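L-methionine gamma-lyase (Fusobacterium nucleatum subsp. nucleatum, PDB 6LXU) is a pyridoxal-phosphate-dependent enzyme of the Cys/Met metabolism family, which carries its cofactor covalently bound to the chain. Local coordinates at residues H106-K111 against K149-V154; L164-L169 against Y291-E296; L183-N188 against I205-A210; A274-D279 against D386-L391. All blocks are in the same frame, centred on the assembly; numbering follows the deposited sequence.

From the N terminus, contact 1 is the first to close, pairing strand 106-110 with strand 151-157, with 37 residues between its segments. Contact 2 opens next, at the loop 164-169, and is not closed until 291-296. Inside its long loop contact 3 is nested, joining strands 183-187 and 205-209 of the sheet that also holds contact 1; strands 151-157 and 183-187 are neighbours there. Contact 4 opens at 274-279, before contact 2 closes, and is completed at 386-391, so these two cross. Contacts 1 and 3 thus supply two of the parallel pairings of the seven-stranded sheet, contact 2 ties its surroundings to the C-terminal part, and contact 4 pairs two helices there.

Contact 1 (H106-K111 against K149-V154); sequences HVVTDK and KNTRVV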
loop_
_atom_site.group_PDB
_atom_site.type_symbol
_atom_site.label_atom_id
_atom_site.label_comp_id
_atom_site.label_asym_id
_atom_site.label_seq_id
_atom_site.Cartn_x
_atom_site.Cartn_y
_atom_site.Cartn_z
ATOM N N HIS A 106 41.307 5.630 8.819
ATOM C CA HIS A 106 41.709 5.235 7.483
ATOM C C HIS A 106 40.856 4.048 6.992
ATOM O O HIS A 106 40.428 3.197 7.779
ATOM C CB HIS A 106 43.216 4.906 7.495
ATOM C CG HIS A 106 43.775 4.400 6.201
ATOM N ND1 HIS A 106 44.265 3.116 6.067
ATOM C CD2 HIS A 106 43.982 5.006 5.008
ATOM C CE1 HIS A 106 44.727 2.951 4.845
ATOM N NE2 HIS A 106 44.585 4.084 4.183
ATOM N N VAL A 107 40.636 4.031 5.682
ATOM C CA VAL A 107 39.861 2.992 4.999
ATOM C C VAL A 107 40.702 2.453 3.850
ATOM O O VAL A 107 41.295 3.232 3.100
ATOM C CB VAL A 107 38.540 3.562 4.425
ATOM C CG1 VAL A 107 37.792 2.513 3.600
ATOM C CG2 VAL A 107 37.675 4.118 5.542
ATOM N N VAL A 108 40.749 1.124 3.731
ATOM C CA VAL A 108 41.297 0.457 2.563
ATOM C C VAL A 108 40.149 -0.151 1.780
ATOM O O VAL A 108 39.339 -0.893 2.351
ATOM C CB VAL A 108 42.304 -0.651 2.934
ATOM C CG1 VAL A 108 42.781 -1.415 1.701
ATOM C CG2 VAL A 108 43.482 -0.062 3.692
ATOM N N THR A 109 40.086 0.132 0.495
ATOM C CA THR A 109 39.029 -0.421 -0.348
ATOM C C THR A 109 39.514 -0.543 -1.791
ATOM O O THR A 109 40.707 -0.339 -2.081
ATOM C CB THR A 109 37.715 0.387 -0.191
ATOM O OG1 THR A 109 36.637 -0.346 -0.786
ATOM C CG2 THR A 109 37.809 1.758 -0.843
ATOM N N ASP A 110 38.615 -0.921 -2.691
ATOM C CA ASP A 110 38.960 -1.167 -4.083
ATOM C C ASP A 110 38.516 0.011 -4.937
ATOM O O ASP A 110 37.578 0.713 -4.586
ATOM C CB ASP A 110 38.280 -2.460 -4.545
ATOM C CG ASP A 110 38.988 -3.107 -5.721
ATOM O OD1 ASP A 110 38.883 -2.571 -6.851
ATOM O OD2 ASP A 110 39.645 -4.147 -5.526
ATOM N N LYS A 111 39.194 0.266 -6.052
ATOM C CA LYS A 111 38.624 1.197 -7.060
ATOM C C LYS A 111 37.364 0.653 -7.773
ATOM O O LYS A 111 36.511 1.432 -8.226
ATOM C CB LYS A 111 39.678 1.687 -8.068
ATOM C CG LYS A 111 40.427 0.626 -8.862
ATOM C CD LYS A 111 41.687 1.196 -9.516
ATOM C CE LYS A 111 42.847 1.394 -8.535
ATOM N NZ LYS A 111 43.522 0.110 -8.175
ATOM N N LYS A 149 48.106 1.584 11.123
ATOM C CA LYS A 149 47.630 1.477 12.488
ATOM C C LYS A 149 46.206 2.029 12.658
ATOM O O LYS A 149 45.436 1.498 13.444
ATOM C CB LYS A 149 48.572 2.208 13.446
ATOM C CG LYS A 149 48.256 1.967 14.909
ATOM C CD LYS A 149 49.274 2.636 15.818
ATOM C CE LYS A 149 49.109 2.189 17.261
ATOM N NZ LYS A 149 49.580 0.790 17.479
ATOM N N ASN A 150 45.897 3.105 11.935
ATOM C CA ASN A 150 44.583 3.752 12.011
ATOM C C ASN A 150 43.575 3.249 10.965
ATOM O O ASN A 150 42.515 3.863 10.804
ATOM C CB ASN A 150 44.721 5.286 11.931
ATOM C CG ASN A 150 45.248 5.757 10.604
ATOM O OD1 ASN A 150 46.109 5.114 10.006
ATOM N ND2 ASN A 150 44.740 6.882 10.124
ATOM N N THR A 151 43.872 2.155 10.258
ATOM C CA THR A 151 42.881 1.535 9.363
ATOM C C THR A 151 41.740 0.987 10.187
ATOM O O THR A 151 41.904 0.073 10.988
ATOM C CB THR A 151 43.501 0.439 8.496
ATOM O OG1 THR A 151 44.602 1.001 7.783
ATOM C CG2 THR A 151 42.466 -0.119 7.496
ATOM N N ARG A 152 40.565 1.590 10.013
ATOM C CA ARG A 152 39.378 1.189 10.751
ATOM C C ARG A 152 38.459 0.261 9.942
ATOM O O ARG A 152 37.724 -0.514 10.529
ATOM C CB ARG A 152 38.620 2.446 11.198
ATOM C CG ARG A 152 37.317 2.228 11.929
ATOM C CD ARG A 152 37.443 1.363 13.168
ATOM N NE ARG A 152 36.210 1.363 13.949
ATOM C CZ ARG A 152 35.856 0.430 14.832
ATOM N NH1 ARG A 152 36.650 -0.624 15.065
ATOM N NH2 ARG A 152 34.721 0.547 15.499
ATOM N N VAL A 153 38.479 0.401 8.622
ATOM C CA VAL A 153 37.604 -0.377 7.746
ATOM C C VAL A 153 38.387 -0.862 6.541
ATOM O O VAL A 153 39.119 -0.110 5.901
ATOM C CB VAL A 153 36.399 0.468 7.251
ATOM C CG1 VAL A 153 35.662 -0.209 6.094
ATOM C CG2 VAL A 153 35.447 0.761 8.392
ATOM N N VAL A 154 38.191 -2.145 6.232
ATOM C CA VAL A 154 38.513 -2.700 4.929
ATOM C C VAL A 154 37.161 -3.020 4.289
ATOM O O VAL A 154 36.399 -3.803 4.845
ATOM C CB VAL A 154 39.435 -3.939 5.032
ATOM C CG1 VAL A 154 39.564 -4.643 3.699
ATOM C CG2 VAL A 154 40.800 -3.511 5.546
#
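His106 presents the edge of its imidazole ring to Thr151, whose OG1 lies in the ring plane 2.7 Å from ND1. The two side chains run side by side on the same face of the sheet, and the nearly straight hydrogen bond (165°) could have its donor on either side. CG of His106 stands anti to the backbone N (chi1 177°), and the ring's other nitrogen, NE2, is bonded to Thr133 OG1, so that hydrogen bonds at both nitrogens fix the rotation of a buried ring. Thr151 OG1 also meets Lys148 N.

Alongside this pair the backbones join in parallel. His106 N bonds to Asn150 O at 2.9 Å, and Arg152 N to His106 O at 2.8 Å. Val108 N continues the pairing with Val153 O at 3.0 Å. Between His106 and Val107 the register slips by one residue: His106 is opposite Thr151 but Val107 is opposite Val153, a beta bulge at Arg152. Val108 lies on the face of His106 and Thr151, its CG2 3.9 Å from Thr151 CG2, while on the reverse face Val107 CG2 approaches Val153 CB at 4.2 Å. Arg152 turns its guanidinium away, to Asn181 O and Val100 O.

Strand 106-110 is flanked on its far edge by strand 131-135, to which Val107 and Thr109 are hydrogen-bonded, while strand 151-157 is followed in the sheet by strand 183-187, where Val153 packs on Ile185.

Contact 2 (L164-L169 against Y291-E296); sequences LKIVDL and YYPGLE
Leu164 and Ile166 both meet Pro293; CG of Leu164 (chi1 -62°) and CG1 of Ile166 each stand anti to their own carbonyl carbon. In Ile166 the second torsion, -61°, folds CD1 back instead of extending it, which brings this methyl to the CB-CG edge of the proline ring. There it sits 3.9 Å from both CB and CG of Pro293, with the two side chains crossing at about a right angle. Leu164 comes to the next part of the same ring: its CD1 lies 4.1 Å from Pro293 CD. That one methyl also bears on the backbone just before the proline, at 3.4 Å from Tyr291 O and 4.3 Å from Tyr292 CA. No hydrogen bond spans the two segments, and the contact is made by the ends of two aliphatic chains against neighbouring rim atoms of one proline ring.

The backbones hold these groups in place. Pro293 and Gly294 form the corner of a type I beta turn from Tyr292 to Leu295, closed by Leu295 N to Tyr292 O at 3.1 Å. Leu164 has left-handed backbone angles and, together with Lys165, fits a G1 beta bulge. Its carbonyl oxygen is hydrogen-bonded to His298 NE2, a second link to the chain beyond the turn, and Ile166 is packed further by Ile303 and Gln307 of helix 301-307.

In this fold-type I architecture, a loop following a strand of the cofactor-binding sheet thereby meets the turn that leaves strand 287-291, outermost in the C-terminal sheet within this chain, making an apolar junction between loop and turn.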
loop_
_atom_site.group_PDB
_atom_site.type_symbol
_atom_site.label_atom_id
_atom_site.label_comp_id
_atom_site.label_asym_id
_atom_site.label_seq_id
_atom_site.Cartn_x
_atom_site.Cartn_y
_atom_site.Cartn_z
ATOM N N LEU A 164 32.846 -8.013 -13.233
ATOM C CA LEU A 164 32.555 -9.072 -12.249
ATOM C C LEU A 164 33.828 -9.598 -11.572
ATOM O O LEU A 164 34.069 -10.805 -11.450
ATOM C CB LEU A 164 31.695 -10.184 -12.856
ATOM C CG LEU A 164 30.322 -9.647 -13.309
ATOM C CD1 LEU A 164 29.540 -10.697 -14.072
ATOM C CD2 LEU A 164 29.481 -9.118 -12.157
ATOM N N LYS A 165 34.628 -8.646 -11.115
ATOM C CA LYS A 165 35.849 -8.927 -10.379
ATOM C C LYS A 165 35.562 -9.719 -9.119
ATOM O O LYS A 165 34.639 -9.395 -8.363
ATOM C CB LYS A 165 36.525 -7.610 -10.011
ATOM C CG LYS A 165 37.853 -7.729 -9.278
ATOM C CD LYS A 165 38.404 -6.342 -8.959
ATOM C CE LYS A 165 39.745 -6.394 -8.278
ATOM N NZ LYS A 165 40.344 -5.039 -8.212
ATOM N N ILE A 166 36.399 -10.727 -8.886
ATOM C CA ILE A 166 36.307 -11.591 -7.722
ATOM C C ILE A 166 37.488 -11.306 -6.792
ATOM O O ILE A 166 38.639 -11.187 -7.249
ATOM C CB ILE A 166 36.358 -13.079 -8.148
ATOM C CG1 ILE A 166 35.200 -13.451 -9.088
ATOM C CG2 ILE A 166 36.383 -14.002 -6.937
ATOM C CD1 ILE A 166 33.816 -13.260 -8.484
ATOM N N VAL A 167 37.212 -11.181 -5.504
ATOM C CA VAL A 167 38.272 -11.046 -4.492
ATOM C C VAL A 167 37.989 -12.029 -3.369
ATOM O O VAL A 167 36.845 -12.433 -3.147
ATOM C CB VAL A 167 38.457 -9.597 -3.983
ATOM C CG1 VAL A 167 38.633 -8.637 -5.158
ATOM C CG2 VAL A 167 37.317 -9.152 -3.093
ATOM N N ASP A 168 39.058 -12.433 -2.676
ATOM C CA ASP A 168 39.005 -13.536 -1.719
ATOM C C ASP A 168 38.654 -13.009 -0.341
ATOM O O ASP A 168 39.511 -12.460 0.362
ATOM C CB ASP A 168 40.359 -14.252 -1.701
ATOM C CG ASP A 168 40.336 -15.571 -0.946
ATOM O OD1 ASP A 168 39.681 -15.650 0.103
ATOM O OD2 ASP A 168 41.020 -16.517 -1.410
ATOM N N LEU A 169 37.394 -13.169 0.060
ATOM C CA LEU A 169 36.916 -12.569 1.298
ATOM C C LEU A 169 37.616 -13.114 2.537
ATOM O O LEU A 169 37.933 -12.356 3.443
ATOM C CB LEU A 169 35.413 -12.748 1.420
ATOM C CG LEU A 169 34.586 -12.032 0.340
ATOM C CD1 LEU A 169 33.112 -12.298 0.599
ATOM C CD2 LEU A 169 34.872 -10.538 0.346
ATOM N N TYR A 291 32.396 -11.875 -19.291
ATOM C CA TYR A 291 32.781 -11.759 -17.899
ATOM C C TYR A 291 31.729 -12.475 -17.060
ATOM O O TYR A 291 30.561 -12.041 -17.001
ATOM C CB TYR A 291 32.861 -10.290 -17.507
ATOM C CG TYR A 291 33.885 -9.525 -18.300
ATOM C CD1 TYR A 291 35.235 -9.563 -17.941
ATOM C CD2 TYR A 291 33.528 -8.777 -19.418
ATOM C CE1 TYR A 291 36.185 -8.872 -18.665
ATOM C CE2 TYR A 291 34.481 -8.087 -20.157
ATOM C CZ TYR A 291 35.806 -8.151 -19.765
ATOM O OH TYR A 291 36.785 -7.482 -20.463
ATOM N N TYR A 292 32.118 -13.581 -16.441
ATOM C CA TYR A 292 31.206 -14.382 -15.619
ATOM C C TYR A 292 32.045 -15.186 -14.639
ATOM O O TYR A 292 32.987 -15.860 -15.068
ATOM C CB TYR A 292 30.346 -15.327 -16.481
ATOM C CG TYR A 292 29.300 -16.041 -15.657
ATOM C CD1 TYR A 292 28.245 -15.342 -15.082
ATOM C CD2 TYR A 292 29.367 -17.407 -15.440
ATOM C CE1 TYR A 292 27.278 -15.981 -14.319
ATOM C CE2 TYR A 292 28.417 -18.052 -14.667
ATOM C CZ TYR A 292 27.377 -17.334 -14.094
ATOM O OH TYR A 292 26.451 -17.993 -13.327
ATOM N N PRO A 293 31.732 -15.126 -13.329
ATOM C CA PRO A 293 32.599 -15.819 -12.341
ATOM C C PRO A 293 32.758 -17.320 -12.544
ATOM O O PRO A 293 33.757 -17.885 -12.084
ATOM C CB PRO A 293 31.917 -15.518 -11.008
ATOM C CG PRO A 293 31.194 -14.222 -11.247
ATOM C CD PRO A 293 30.675 -14.337 -12.653
ATOM N N GLY A 294 31.786 -17.963 -13.178
ATOM C CA GLY A 294 31.815 -19.397 -13.422
ATOM C C GLY A 294 32.580 -19.858 -14.649
ATOM O O GLY A 294 32.705 -21.064 -14.866
ATOM N N LEU A 295 33.080 -18.935 -15.469
ATOM C CA LEU A 295 33.940 -19.347 -16.596
ATOM C C LEU A 295 35.332 -19.645 -16.073
ATOM O O LEU A 295 35.901 -18.867 -15.318
ATOM C CB LEU A 295 34.012 -18.272 -17.664
ATOM C CG LEU A 295 32.745 -18.112 -18.498
ATOM C CD1 LEU A 295 32.856 -16.867 -19.353
ATOM C CD2 LEU A 295 32.492 -19.338 -19.363
ATOM N N GLU A 296 35.908 -20.772 -16.507
ATOM C CA GLU A 296 37.255 -21.147 -16.064
ATOM C C GLU A 296 38.326 -20.156 -16.518
ATOM O O GLU A 296 39.402 -20.084 -15.917
ATOM C CB GLU A 296 37.618 -22.559 -16.538
ATOM C CG GLU A 296 36.787 -23.655 -15.892
ATOM C CD GLU A 296 37.108 -25.040 -16.436
ATOM O OE1 GLU A 296 38.185 -25.223 -17.049
ATOM O OE2 GLU A 296 36.280 -25.954 -16.245
#

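Contact 3 (L183-N188 against I205-A210); sequences LVIVDN and IVVHSA
The parallel strands 183-187 and 205-209 form the two arms of a beta-alpha-beta unit whose connection carries helix 192-195, and Ile185 of the first lies beside Ile205 of the second. Four hydrogen bonds zip the backbones together in unbroken register. Ile205 N donates to Val184 O at 3.0 Å and Val186 N to Ile205 O at 2.9 Å. Val207 N then meets Val186 O almost straight (172°), and Asn188 N closes the series on Val207 O.

On one face Ile185 and Ile205 point the same way, CG1 to CD1 at 4.0 Å, and Ile185 CG2 reaches Val207 CG1 at 4.1 Å. Asp187 shares this face, its CB 3.9 Å from Val207 CG2. As in other fold-type I PLP enzymes, the C-terminal ends of these strands face the cofactor: Asp187 OD2 lies close to N1 of the modified residue at position 212, and Ser209 OG is hydrogen-bonded to its OP1. Thr189 OG1 bonds to Asp187 OD1, a second-shell contact that helps to position this carboxylate.

Asn188 CB packs against Val206 CG1 on the reverse face, and His208 CE1 stands 3.6 Å from the same CB. The amide and imidazole planes are 52° apart, and Glu78 OE2 is hydrogen-bonded to both Asn188 ND2 and His208 NE2, while Asn188 OD1 is bonded to Gln196.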
loop_
_atom_site.group_PDB
_atom_site.type_symbol
_atom_site.label_atom_id
_atom_site.label_comp_id
_atom_site.label_asym_id
_atom_site.label_seq_id
_atom_site.Cartn_x
_atom_site.Cartn_y
_atom_site.Cartn_z
ATOM N N LEU A 183 37.614 -3.297 11.034
ATOM C CA LEU A 183 36.391 -4.014 10.660
ATOM C C LEU A 183 36.380 -4.283 9.171
ATOM O O LEU A 183 36.739 -3.415 8.378
ATOM C CB LEU A 183 35.166 -3.184 11.020
ATOM C CG LEU A 183 34.951 -2.933 12.511
ATOM C CD1 LEU A 183 33.903 -1.846 12.709
ATOM C CD2 LEU A 183 34.560 -4.214 13.231
ATOM N N VAL A 184 35.940 -5.483 8.798
ATOM C CA VAL A 184 35.776 -5.862 7.414
ATOM C C VAL A 184 34.285 -5.784 7.074
ATOM O O VAL A 184 33.460 -6.414 7.736
ATOM C CB VAL A 184 36.327 -7.277 7.129
ATOM C CG1 VAL A 184 36.178 -7.613 5.649
ATOM C CG2 VAL A 184 37.791 -7.384 7.537
ATOM N N ILE A 185 33.978 -5.000 6.031
ATOM C CA ILE A 185 32.599 -4.761 5.585
ATOM C C ILE A 185 32.518 -5.253 4.157
ATOM O O ILE A 185 33.349 -4.882 3.337
ATOM C CB ILE A 185 32.230 -3.259 5.663
ATOM C CG1 ILE A 185 32.459 -2.740 7.084
ATOM C CG2 ILE A 185 30.795 -3.044 5.205
ATOM C CD1 ILE A 185 32.229 -1.258 7.267
ATOM N N VAL A 186 31.508 -6.074 3.850
ATOM C CA VAL A 186 31.317 -6.597 2.499
ATOM C C VAL A 186 29.928 -6.258 1.980
ATOM O O VAL A 186 28.930 -6.537 2.639
ATOM C CB VAL A 186 31.523 -8.123 2.450
ATOM C CG1 VAL A 186 31.167 -8.697 1.086
ATOM C CG2 VAL A 186 32.958 -8.437 2.796
ATOM N N ASP A 187 29.901 -5.713 0.775
ATOM C CA ASP A 187 28.660 -5.522 0.018
ATOM C C ASP A 187 28.376 -6.815 -0.734
ATOM O O ASP A 187 29.031 -7.124 -1.722
ATOM C CB ASP A 187 28.823 -4.314 -0.904
ATOM C CG ASP A 187 27.588 -4.005 -1.727
ATOM O OD1 ASP A 187 26.713 -4.891 -1.849
ATOM O OD2 ASP A 187 27.519 -2.874 -2.273
ATOM N N ASN A 188 27.405 -7.574 -0.213
ATOM C CA ASN A 188 27.045 -8.902 -0.714
ATOM C C ASN A 188 25.821 -8.875 -1.636
ATOM O O ASN A 188 25.162 -9.896 -1.824
ATOM C CB ASN A 188 26.800 -9.842 0.482
ATOM C CG ASN A 188 26.881 -11.321 0.128
ATOM O OD1 ASN A 188 27.705 -11.718 -0.698
ATOM N ND2 ASN A 188 26.035 -12.139 0.768
ATOM N N ILE A 205 30.856 -7.246 8.991
ATOM C CA ILE A 205 29.560 -6.627 8.659
ATOM C C ILE A 205 29.253 -6.925 7.202
ATOM O O ILE A 205 30.105 -6.740 6.342
ATOM C CB ILE A 205 29.596 -5.091 8.857
ATOM C CG1 ILE A 205 30.041 -4.714 10.280
ATOM C CG2 ILE A 205 28.235 -4.481 8.509
ATOM C CD1 ILE A 205 30.335 -3.237 10.462
ATOM N N VAL A 206 28.017 -7.358 6.935
ATOM C CA VAL A 206 27.517 -7.528 5.581
ATOM C C VAL A 206 26.483 -6.449 5.311
ATOM O O VAL A 206 25.616 -6.192 6.150
ATOM C CB VAL A 206 26.886 -8.919 5.380
ATOM C CG1 VAL A 206 26.072 -8.996 4.090
ATOM C CG2 VAL A 206 27.976 -9.973 5.385
ATOM N N VAL A 207 26.574 -5.837 4.131
ATOM C CA VAL A 207 25.583 -4.864 3.676
ATOM C C VAL A 207 24.995 -5.338 2.344
ATOM O O VAL A 207 25.648 -6.012 1.533
ATOM C CB VAL A 207 26.154 -3.433 3.577
ATOM C CG1 VAL A 207 26.683 -2.973 4.918
ATOM C CG2 VAL A 207 27.197 -3.318 2.490
ATOM N N HIS A 208 23.731 -4.965 2.142
ATOM C CA HIS A 208 22.993 -5.260 0.900
ATOM C C HIS A 208 22.211 -4.067 0.408
ATOM O O HIS A 208 21.592 -3.367 1.199
ATOM C CB HIS A 208 21.920 -6.332 1.125
ATOM C CG HIS A 208 22.458 -7.700 1.345
ATOM N ND1 HIS A 208 22.846 -8.514 0.304
ATOM C CD2 HIS A 208 22.655 -8.395 2.490
ATOM C CE1 HIS A 208 23.264 -9.661 0.818
ATOM N NE2 HIS A 208 23.158 -9.615 2.135
ATOM N N SER A 209 22.151 -3.936 -0.912
ATOM C CA SER A 209 21.024 -3.274 -1.547
ATOM C C SER A 209 19.912 -4.297 -1.733
ATOM O O SER A 209 19.953 -5.103 -2.662
ATOM C CB SER A 209 21.431 -2.673 -2.881
ATOM O OG SER A 209 20.279 -2.112 -3.506
ATOM N N ALA A 210 18.918 -4.251 -0.847
ATOM C CA ALA A 210 17.741 -5.108 -0.979
ATOM C C ALA A 210 16.869 -4.725 -2.170
ATOM O O ALA A 210 16.040 -5.515 -2.600
ATOM C CB ALA A 210 16.927 -5.105 0.310
#

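Contact 4 (A274-D279 against D386-L391); sequences ARTIVD and DIIADL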
loop_
_atom_site.group_PDB
_atom_site.type_symbol
_atom_site.label_atom_id
_atom_site.label_comp_id
_atom_site.label_asym_id
_atom_site.label_seq_id
_atom_site.Cartn_x
_atom_site.Cartn_y
_atom_site.Cartn_z
ATOM N N ALA A 274 21.031 -17.857 -16.221
ATOM C CA ALA A 274 22.278 -17.162 -16.514
ATOM C C ALA A 274 23.351 -18.096 -17.049
ATOM O O ALA A 274 24.044 -17.743 -18.002
ATOM C CB ALA A 274 22.788 -16.428 -15.289
ATOM N N ARG A 275 23.502 -19.273 -16.453
ATOM C CA ARG A 275 24.542 -20.198 -16.917
ATOM C C ARG A 275 24.309 -20.594 -18.377
ATOM O O ARG A 275 25.264 -20.671 -19.174
ATOM C CB ARG A 275 24.663 -21.415 -15.980
ATOM C CG ARG A 275 25.407 -21.042 -14.700
ATOM C CD ARG A 275 25.636 -22.155 -13.690
ATOM N NE ARG A 275 24.590 -22.187 -12.665
ATOM C CZ ARG A 275 23.491 -22.942 -12.704
ATOM N NH1 ARG A 275 23.267 -23.759 -13.735
ATOM N NH2 ARG A 275 22.609 -22.885 -11.712
ATOM N N THR A 276 23.053 -20.808 -18.759
ATOM C CA THR A 276 22.715 -21.136 -20.128
ATOM C C THR A 276 23.004 -19.975 -21.074
ATOM O O THR A 276 23.526 -20.168 -22.186
ATOM C CB THR A 276 21.235 -21.559 -20.190
ATOM O OG1 THR A 276 21.066 -22.713 -19.367
ATOM C CG2 THR A 276 20.804 -21.881 -21.588
ATOM N N ILE A 277 22.703 -18.761 -20.637
ATOM C CA ILE A 277 22.983 -17.578 -21.442
ATOM C C ILE A 277 24.492 -17.344 -21.571
ATOM O O ILE A 277 24.952 -16.944 -22.647
ATOM C CB ILE A 277 22.234 -16.347 -20.879
ATOM C CG1 ILE A 277 20.725 -16.562 -21.038
ATOM C CG2 ILE A 277 22.657 -15.058 -21.563
ATOM C CD1 ILE A 277 19.898 -15.663 -20.150
ATOM N N VAL A 278 25.252 -17.588 -20.515
ATOM C CA VAL A 278 26.717 -17.468 -20.597
ATOM C C VAL A 278 27.269 -18.378 -21.695
ATOM O O VAL A 278 28.107 -17.943 -22.507
ATOM C CB VAL A 278 27.392 -17.788 -19.248
ATOM C CG1 VAL A 278 28.907 -17.951 -19.384
ATOM C CG2 VAL A 278 27.083 -16.698 -18.239
ATOM N N ASP A 279 26.811 -19.624 -21.737
ATOM C CA ASP A 279 27.290 -20.545 -22.767
ATOM C C ASP A 279 26.955 -20.026 -24.166
ATOM O O ASP A 279 27.821 -20.060 -25.067
ATOM C CB ASP A 279 26.707 -21.937 -22.557
ATOM C CG ASP A 279 27.454 -22.998 -23.347
ATOM O OD1 ASP A 279 28.660 -23.169 -23.111
ATOM O OD2 ASP A 279 26.839 -23.618 -24.221
ATOM N N ASP A 386 13.351 -17.738 -24.559
ATOM C CA ASP A 386 12.863 -16.442 -25.003
ATOM C C ASP A 386 13.914 -15.349 -24.815
ATOM O O ASP A 386 14.036 -14.453 -25.655
ATOM C CB ASP A 386 11.578 -16.079 -24.245
ATOM C CG ASP A 386 10.456 -17.071 -24.480
ATOM O OD1 ASP A 386 10.374 -17.642 -25.606
ATOM O OD2 ASP A 386 9.642 -17.286 -23.553
ATOM N N ILE A 387 14.665 -15.402 -23.716
ATOM C CA ILE A 387 15.730 -14.432 -23.507
ATOM C C ILE A 387 16.793 -14.603 -24.603
ATOM O O ILE A 387 17.225 -13.625 -25.204
ATOM C CB ILE A 387 16.378 -14.561 -22.111
ATOM C CG1 ILE A 387 15.335 -14.411 -20.978
ATOM C CG2 ILE A 387 17.470 -13.509 -21.942
ATOM C CD1 ILE A 387 15.879 -14.821 -19.618
ATOM N N ILE A 388 17.189 -15.848 -24.841
ATOM C CA ILE A 388 18.180 -16.143 -25.880
ATOM C C ILE A 388 17.672 -15.760 -27.266
ATOM O O ILE A 388 18.433 -15.184 -28.047
ATOM C CB ILE A 388 18.671 -17.599 -25.791
ATOM C CG1 ILE A 388 19.538 -17.744 -24.531
ATOM C CG2 ILE A 388 19.481 -17.978 -27.036
ATOM C CD1 ILE A 388 19.993 -19.147 -24.187
ATOM N N ALA A 389 16.412 -16.039 -27.578
ATOM C CA ALA A 389 15.880 -15.644 -28.888
ATOM C C ALA A 389 15.946 -14.135 -29.076
ATOM O O ALA A 389 16.265 -13.645 -30.174
ATOM C CB ALA A 389 14.462 -16.159 -29.065
ATOM N N ASP A 390 15.665 -13.381 -28.014
ATOM C CA ASP A 390 15.733 -11.934 -28.088
ATOM C C ASP A 390 17.169 -11.462 -28.322
ATOM O O ASP A 390 17.413 -10.646 -29.202
ATOM C CB ASP A 390 15.147 -11.312 -26.807
ATOM C CG ASP A 390 14.957 -9.820 -26.892
ATOM O OD1 ASP A 390 14.552 -9.322 -27.979
ATOM O OD2 ASP A 390 15.147 -9.131 -25.859
ATOM N N LEU A 391 18.107 -11.955 -27.525
ATOM C CA LEU A 391 19.516 -11.608 -27.739
ATOM C C LEU A 391 19.995 -12.016 -29.133
ATOM O O LEU A 391 20.704 -11.245 -29.791
ATOM C CB LEU A 391 20.388 -12.263 -26.680
ATOM C CG LEU A 391 20.178 -11.779 -25.239
ATOM C CD1 LEU A 391 20.878 -12.703 -24.259
ATOM C CD2 LEU A 391 20.653 -10.349 -25.066
#
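Ile277 spreads its branches over three residues of the facing helix, Ile387, Ile388 and Leu391. Its CG1 is anti to the carbonyl carbon (chi1 -66°), and with chi2 at 162° the chain extends until CD1 lies 3.7 Å from Ile387 CG2. The methylene CG1 itself rests 3.9 Å from Ile388 CG1, where the two isoleucine chains overlap, pointing in opposing senses. CG2 takes the third neighbour: Leu391 CD1 touches it at 4.0 Å, the two side chains crossing at about a right angle. Ile387 crosses Ile277 in the same fashion.

Ile388 has its own extended chain, and its CD1 passes beyond Ile277 to meet Thr276 CG2 at 3.9 Å. Thr276 thus offers its methyl to the interface, while its hydroxyl is bonded within its own helix to Lys272 O. The four contacts are apolar and no hydrogen bond crosses between the segments. Since Ile277 also packs on Val384, it fits the knob-into-hole pattern, seated among Val384, Ile387, Ile388 and Leu391, spaced i, i+3, i+4 and i+7 along helix 384-396.

The axes of segments 274-279 and 386-391 run in the same general direction, inclined by -30° and 10.6 Å apart at their closest. Phe280, further along helix 263-282, continues the interface against Ile388 and Leu391, and Ile277 also leans on Ile315 of strand 314-319, so helix 263-282 lies against the C-terminal sheet, with helix 384-396 packed on it. At the start of 386-391, Asp386 reaches Thr13 and Gly10 of a second subunit.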